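Local coordinates for protein glycosyltransferase Gtf1 (Streptococcus gordonii, PDB 5E9T) that belongs to the GT-B class of glycosyltransferases and carries an extended beta-sheet domain alongside its two Rossmann-like domains, at residues A[213-218]-A[498-503]; A[243-248]-A[284-289]. The protein carries 1 engineered substitution. All coordinates share one frame; numbering follows the deposited sequence.

Contact 1 (A[213-218]-A[498-503]); sequences DDVVIL and KEVRDD
Arg-501, just past helix 486-500 at the C-terminal end of the chain, reaches the backbone of Asp-213 at the entry to strand 215-218. That strand lies inside the parallel sheet of the N-terminal Rossmann-like domain. In GT-B glycosyltransferases the last helix characteristically crosses back from the C-terminal domain to the N-terminal one, and this contact marks the end of that return. The hydrogen bonding is concentrated on one oxygen. Arg-501 NE donates to Asp-213 O at 2.6 Å, and Arg-501 NH2 donates to the same oxygen at 2.8 Å. The carbonyl oxygen lies near the guanidinium plane and is gripped side-on; the N-H...O angles of 146° and 130° are both bent, as two donors converging on one atom require. Arg-501 NH1 bonds separately to Gln-33 OE1, a second anchor that helps fix the rotation of the group. Electrostatics add a looser term: Asp-213 OD2 lies 4.4 Å from Arg-501 NE, well out of the guanidinium plane, where no N-H points at it and the opposite charges probably attract only at long range. Asp-214 OD2 bonds to Gln-211 N and OD1 to Thr-2 N. Apolar packing completes the contact. Asp-213 CB rests against Arg-501 CG at 3.7 Å. Val-215 CG2, anti to its own carbonyl carbon, approaches Val-500 CG1 to 4.3 Å and also sits over the centre of one guanidinium face of Arg-501, 3.9 Å above its plane.

Contact 2 (A[243-248]-A[284-289]); sequences AEHFSE and RILEQQ
His-245 and Phe-246 turn their rings onto helix 280-293, chiefly onto Leu-286 and Gln-289. The helix belongs to the beta-alpha-beta crossover between strands 274-277 and 299-302 of the N-terminal Rossmann-like domain, and residues 243-248 follow strand 236-241 of the same sheet. Early in the segment, Glu-244 points to other partners, forming a salt bridge with Arg-426 and a hydrogen bond with Tyr-427 OH; both belong to the loop after strand 420-423 of the second parallel sheet, so this loop also bridges the two domains. His-245 comes next. Its CG sits between the backbone N and the carbonyl carbon (chi1 63°), and the ring meets Gln-289 tip to tip: His-245 NE2 donates to Gln-289 OE1 at 2.6 Å, with the oxygen tilted somewhat from the imidazole plane. The ring and amide planes stand 78° apart. Beside this bond, Leu-286 packs its CD1 against His-245 CD2 at 3.4 Å. Phe-246 then places its CD1 3.5 Å above the His-245 ring plane, toward the rim. Phe-246 CE1 also touches Ile-285 CG2 at 4.4 Å. Gln-289 therefore serves both rings, its oxygen accepting from the histidine while its nitrogen meets the phenyl group. That amide crosses the Phe-246 ring at 74° between planes, consistent with an amino-aromatic contact, and Gln-289 NE2 lies over the ring centre, 3.2 Å above the Phe-246 plane.

Following the chain from the N terminus, residues 213-218 come first, on an inner strand of the N-terminal parallel sheet. Contact 2 then closes a short loop of 35 residues between 243-248 and 284-289, spanning strand 274-277. The chain leaves for the second parallel sheet and returns on helix 486-500, where contact 1 closes a far longer loop of 279 residues that contains contact 2 entirely; the two do not cross. Contact 1 joins the chain's end to the N-terminal sheet, whereas contact 2 is internal to that domain, joining a loop to a crossover helix. Their centres are about 23 Å apart and their nearest atoms about 10 Å, without touching.

Contact 1 (A[213-218]-A[498-503])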
loop_
_atom_site.group_PDB
_atom_site.type_symbol
_atom_site.label_atom_id
_atom_site.label_comp_id
_atom_site.label_asym_id
_atom_site.label_seq_id
_atom_site.Cartn_x
_atom_site.Cartn_y
_atom_site.Cartn_z
ATOM N N ASP A 213 9.091 -16.020 26.920
ATOM C CA ASP A 213 10.437 -15.996 27.478
ATOM C C ASP A 213 11.532 -16.174 26.428
ATOM O O ASP A 213 12.701 -16.331 26.794
ATOM C CB ASP A 213 10.577 -17.042 28.586
ATOM C CG ASP A 213 10.259 -18.439 28.116
ATOM O OD1 ASP A 213 9.246 -18.616 27.409
ATOM O OD2 ASP A 213 11.022 -19.363 28.467
ATOM N N ASP A 214 11.189 -16.192 25.143
ATOM C CA ASP A 214 12.218 -16.062 24.121
ATOM C C ASP A 214 12.836 -14.668 24.183
ATOM O O ASP A 214 12.177 -13.690 24.546
ATOM C CB ASP A 214 11.641 -16.315 22.726
ATOM C CG ASP A 214 11.308 -17.778 22.483
ATOM O OD1 ASP A 214 12.160 -18.645 22.775
ATOM O OD2 ASP A 214 10.194 -18.057 21.990
ATOM N N VAL A 215 14.116 -14.579 23.826
ATOM C CA VAL A 215 14.855 -13.320 23.855
ATOM C C VAL A 215 15.322 -12.996 22.442
ATOM O O VAL A 215 16.124 -13.738 21.860
ATOM C CB VAL A 215 16.050 -13.376 24.820
ATOM C CG1 VAL A 215 16.853 -12.081 24.747
ATOM C CG2 VAL A 215 15.572 -13.629 26.237
ATOM N N VAL A 216 14.831 -11.888 21.895
ATOM C CA VAL A 216 15.255 -11.396 20.588
ATOM C C VAL A 216 16.288 -10.300 20.807
ATOM O O VAL A 216 15.987 -9.261 21.410
ATOM C CB VAL A 216 14.063 -10.882 19.765
ATOM C CG1 VAL A 216 14.546 -10.247 18.474
ATOM C CG2 VAL A 216 13.094 -12.017 19.470
ATOM N N ILE A 217 17.505 -10.527 20.322
ATOM C CA ILE A 217 18.620 -9.599 20.488
ATOM C C ILE A 217 18.926 -8.979 19.131
ATOM O O ILE A 217 19.267 -9.692 18.180
ATOM C CB ILE A 217 19.860 -10.302 21.058
ATOM C CG1 ILE A 217 19.568 -10.862 22.451
ATOM C CG2 ILE A 217 21.033 -9.350 21.090
ATOM C CD1 ILE A 217 20.758 -11.534 23.091
ATOM N N LEU A 218 18.816 -7.654 19.041
ATOM C CA LEU A 218 18.986 -6.943 17.778
ATOM C C LEU A 218 20.406 -6.391 17.693
ATOM O O LEU A 218 20.764 -5.462 18.424
ATOM C CB LEU A 218 17.958 -5.822 17.649
ATOM C CG LEU A 218 17.750 -5.310 16.226
ATOM C CD1 LEU A 218 17.549 -6.479 15.274
ATOM C CD2 LEU A 218 16.564 -4.368 16.176
ATOM N N LYS A 498 18.435 -14.312 33.075
ATOM C CA LYS A 498 17.549 -14.671 34.178
ATOM C C LYS A 498 16.764 -13.455 34.664
ATOM O O LYS A 498 15.571 -13.548 34.965
ATOM C CB LYS A 498 18.344 -15.298 35.326
ATOM C CG LYS A 498 17.428 -15.893 36.388
ATOM C CD LYS A 498 17.981 -15.739 37.797
ATOM C CE LYS A 498 16.992 -16.256 38.835
ATOM N NZ LYS A 498 17.271 -17.639 39.262
ATOM N N GLU A 499 17.428 -12.305 34.754
ATOM C CA GLU A 499 16.733 -11.055 35.063
ATOM C C GLU A 499 15.633 -10.766 34.060
ATOM O O GLU A 499 14.487 -10.485 34.433
ATOM C CB GLU A 499 17.712 -9.876 35.088
ATOM C CG GLU A 499 18.499 -9.769 36.349
ATOM C CD GLU A 499 19.445 -8.598 36.354
ATOM O OE1 GLU A 499 19.705 -8.005 35.277
ATOM O OE2 GLU A 499 19.996 -8.324 37.445
ATOM N N VAL A 500 15.982 -10.793 32.775
ATOM C CA VAL A 500 15.054 -10.388 31.728
ATOM C C VAL A 500 13.783 -11.222 31.771
ATOM O O VAL A 500 12.685 -10.715 31.502
ATOM C CB VAL A 500 15.756 -10.480 30.359
ATOM C CG1 VAL A 500 14.751 -10.649 29.249
ATOM C CG2 VAL A 500 16.611 -9.243 30.125
ATOM N N ARG A 501 13.892 -12.482 32.176
ATOM C CA ARG A 501 12.790 -13.427 32.093
ATOM C C ARG A 501 11.872 -13.384 33.311
ATOM O O ARG A 501 11.014 -14.263 33.454
ATOM C CB ARG A 501 13.329 -14.845 31.871
ATOM C CG ARG A 501 13.314 -15.266 30.401
ATOM C CD ARG A 501 14.582 -15.998 29.983
ATOM N NE ARG A 501 14.444 -16.589 28.653
ATOM C CZ ARG A 501 15.433 -17.172 27.982
ATOM N NH1 ARG A 501 16.648 -17.241 28.510
ATOM N NH2 ARG A 501 15.209 -17.681 26.777
ATOM N N ASP A 502 12.066 -12.423 34.215
ATOM C CA ASP A 502 11.153 -12.201 35.331
ATOM C C ASP A 502 10.161 -11.060 35.111
ATOM O O ASP A 502 9.315 -10.829 35.981
ATOM C CB ASP A 502 11.948 -11.944 36.613
ATOM C CG ASP A 502 12.659 -13.183 37.110
ATOM O OD1 ASP A 502 13.055 -14.016 36.267
ATOM O OD2 ASP A 502 12.813 -13.329 38.340
ATOM N N ASP A 503 10.231 -10.344 33.990
ATOM C CA ASP A 503 9.355 -9.185 33.789
ATOM C C ASP A 503 8.122 -9.514 32.951
ATOM O O ASP A 503 7.744 -10.676 32.806
ATOM C CB ASP A 503 10.120 -8.032 33.132
ATOM C CG ASP A 503 11.337 -7.607 33.929
ATOM O OD1 ASP A 503 11.503 -8.092 35.068
ATOM O OD2 ASP A 503 12.120 -6.775 33.422
#

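Contact 2 (A[243-248]-A[284-289])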
loop_
_atom_site.group_PDB
_atom_site.type_symbol
_atom_site.label_atom_id
_atom_site.label_comp_id
_atom_site.label_asym_id
_atom_site.label_seq_id
_atom_site.Cartn_x
_atom_site.Cartn_y
_atom_site.Cartn_z
ATOM N N ALA A 243 28.902 0.634 18.763
ATOM C CA ALA A 243 29.848 1.712 18.499
ATOM C C ALA A 243 29.491 2.883 19.395
ATOM O O ALA A 243 28.600 2.748 20.238
ATOM C CB ALA A 243 29.826 2.116 17.023
ATOM N N GLU A 244 30.160 4.026 19.252
ATOM C CA GLU A 244 29.700 5.188 20.000
ATOM C C GLU A 244 28.324 5.584 19.489
ATOM O O GLU A 244 28.101 5.707 18.278
ATOM C CB GLU A 244 30.673 6.365 19.906
ATOM C CG GLU A 244 30.107 7.647 20.534
ATOM C CD GLU A 244 30.469 7.810 22.012
ATOM O OE1 GLU A 244 30.908 8.900 22.405
ATOM O OE2 GLU A 244 30.297 6.855 22.781
ATOM N N HIS A 245 27.401 5.775 20.426
ATOM C CA HIS A 245 25.977 5.853 20.155
ATOM C C HIS A 245 25.474 7.267 19.911
ATOM O O HIS A 245 24.266 7.449 19.729
ATOM C CB HIS A 245 25.213 5.250 21.327
ATOM C CG HIS A 245 25.417 5.999 22.605
ATOM N ND1 HIS A 245 26.651 6.114 23.208
ATOM C CD2 HIS A 245 24.553 6.692 23.382
ATOM C CE1 HIS A 245 26.537 6.838 24.307
ATOM N NE2 HIS A 245 25.272 7.198 24.437
ATOM N N PHE A 246 26.342 8.274 19.922
ATOM C CA PHE A 246 25.857 9.629 19.701
ATOM C C PHE A 246 26.975 10.490 19.135
ATOM O O PHE A 246 28.158 10.213 19.343
ATOM C CB PHE A 246 25.302 10.239 20.994
ATOM C CG PHE A 246 26.355 10.757 21.929
ATOM C CD1 PHE A 246 27.101 9.889 22.709
ATOM C CD2 PHE A 246 26.576 12.120 22.054
ATOM C CE1 PHE A 246 28.065 10.370 23.582
ATOM C CE2 PHE A 246 27.533 12.604 22.927
ATOM C CZ PHE A 246 28.281 11.730 23.688
ATOM N N SER A 247 26.577 11.536 18.413
ATOM C CA SER A 247 27.506 12.536 17.899
ATOM C C SER A 247 27.567 13.685 18.897
ATOM O O SER A 247 26.597 14.436 19.054
ATOM C CB SER A 247 27.069 13.028 16.522
ATOM O OG SER A 247 27.800 14.183 16.143
ATOM N N GLU A 248 28.714 13.830 19.560
ATOM C CA GLU A 248 28.842 14.832 20.610
ATOM C C GLU A 248 29.042 16.226 20.029
ATOM O O GLU A 248 28.514 17.207 20.562
ATOM C CB GLU A 248 29.995 14.459 21.537
ATOM C CG GLU A 248 30.614 15.603 22.291
ATOM C CD GLU A 248 31.948 15.207 22.887
ATOM O OE1 GLU A 248 32.832 14.801 22.121
ATOM O OE2 GLU A 248 32.107 15.283 24.113
ATOM N N ARG A 284 27.175 4.039 31.746
ATOM C CA ARG A 284 26.867 5.215 32.548
ATOM C C ARG A 284 26.592 6.432 31.671
ATOM O O ARG A 284 25.659 7.195 31.946
ATOM C CB ARG A 284 28.004 5.487 33.532
ATOM C CG ARG A 284 28.025 4.528 34.724
ATOM C CD ARG A 284 29.144 4.875 35.692
ATOM N NE ARG A 284 30.166 5.688 35.043
ATOM C CZ ARG A 284 31.385 5.257 34.741
ATOM N NH1 ARG A 284 31.747 4.016 35.041
ATOM N NH2 ARG A 284 32.245 6.069 34.142
ATOM N N ILE A 285 27.367 6.623 30.599
ATOM C CA ILE A 285 27.154 7.788 29.740
ATOM C C ILE A 285 25.751 7.752 29.143
ATOM O O ILE A 285 24.945 8.667 29.348
ATOM C CB ILE A 285 28.231 7.868 28.644
ATOM C CG1 ILE A 285 29.619 7.969 29.272
ATOM C CG2 ILE A 285 27.984 9.076 27.753
ATOM C CD1 ILE A 285 29.782 9.160 30.196
ATOM N N LEU A 286 25.430 6.676 28.421
ATOM C CA LEU A 286 24.108 6.548 27.814
ATOM C C LEU A 286 23.003 6.555 28.863
ATOM O O LEU A 286 21.895 7.034 28.595
ATOM C CB LEU A 286 24.046 5.268 26.977
ATOM C CG LEU A 286 22.689 4.753 26.493
ATOM C CD1 LEU A 286 22.071 5.695 25.471
ATOM C CD2 LEU A 286 22.838 3.350 25.925
ATOM N N GLU A 287 23.290 6.047 30.065
ATOM C CA GLU A 287 22.282 6.018 31.120
ATOM C C GLU A 287 21.796 7.421 31.469
ATOM O O GLU A 287 20.597 7.632 31.683
ATOM C CB GLU A 287 22.845 5.323 32.361
ATOM C CG GLU A 287 21.805 4.889 33.371
ATOM C CD GLU A 287 22.360 3.895 34.368
ATOM O OE1 GLU A 287 23.599 3.815 34.491
ATOM O OE2 GLU A 287 21.561 3.190 35.022
ATOM N N GLN A 288 22.711 8.391 31.550
ATOM C CA GLN A 288 22.300 9.739 31.930
ATOM C C GLN A 288 21.762 10.534 30.745
ATOM O O GLN A 288 20.791 11.276 30.886
ATOM C CB GLN A 288 23.443 10.487 32.619
ATOM C CG GLN A 288 23.967 9.765 33.847
ATOM C CD GLN A 288 25.404 9.374 33.725
ATOM O OE1 GLN A 288 26.247 10.148 33.257
ATOM N NE2 GLN A 288 25.709 8.156 34.137
ATOM N N GLN A 289 22.391 10.415 29.579
ATOM C CA GLN A 289 21.874 11.103 28.396
ATOM C C GLN A 289 20.411 10.769 28.173
ATOM O O GLN A 289 19.623 11.629 27.769
ATOM C CB GLN A 289 22.695 10.747 27.147
ATOM C CG GLN A 289 24.187 10.858 27.310
ATOM C CD GLN A 289 24.921 10.434 26.054
ATOM O OE1 GLN A 289 25.400 9.308 25.959
ATOM N NE2 GLN A 289 25.045 11.346 25.095
#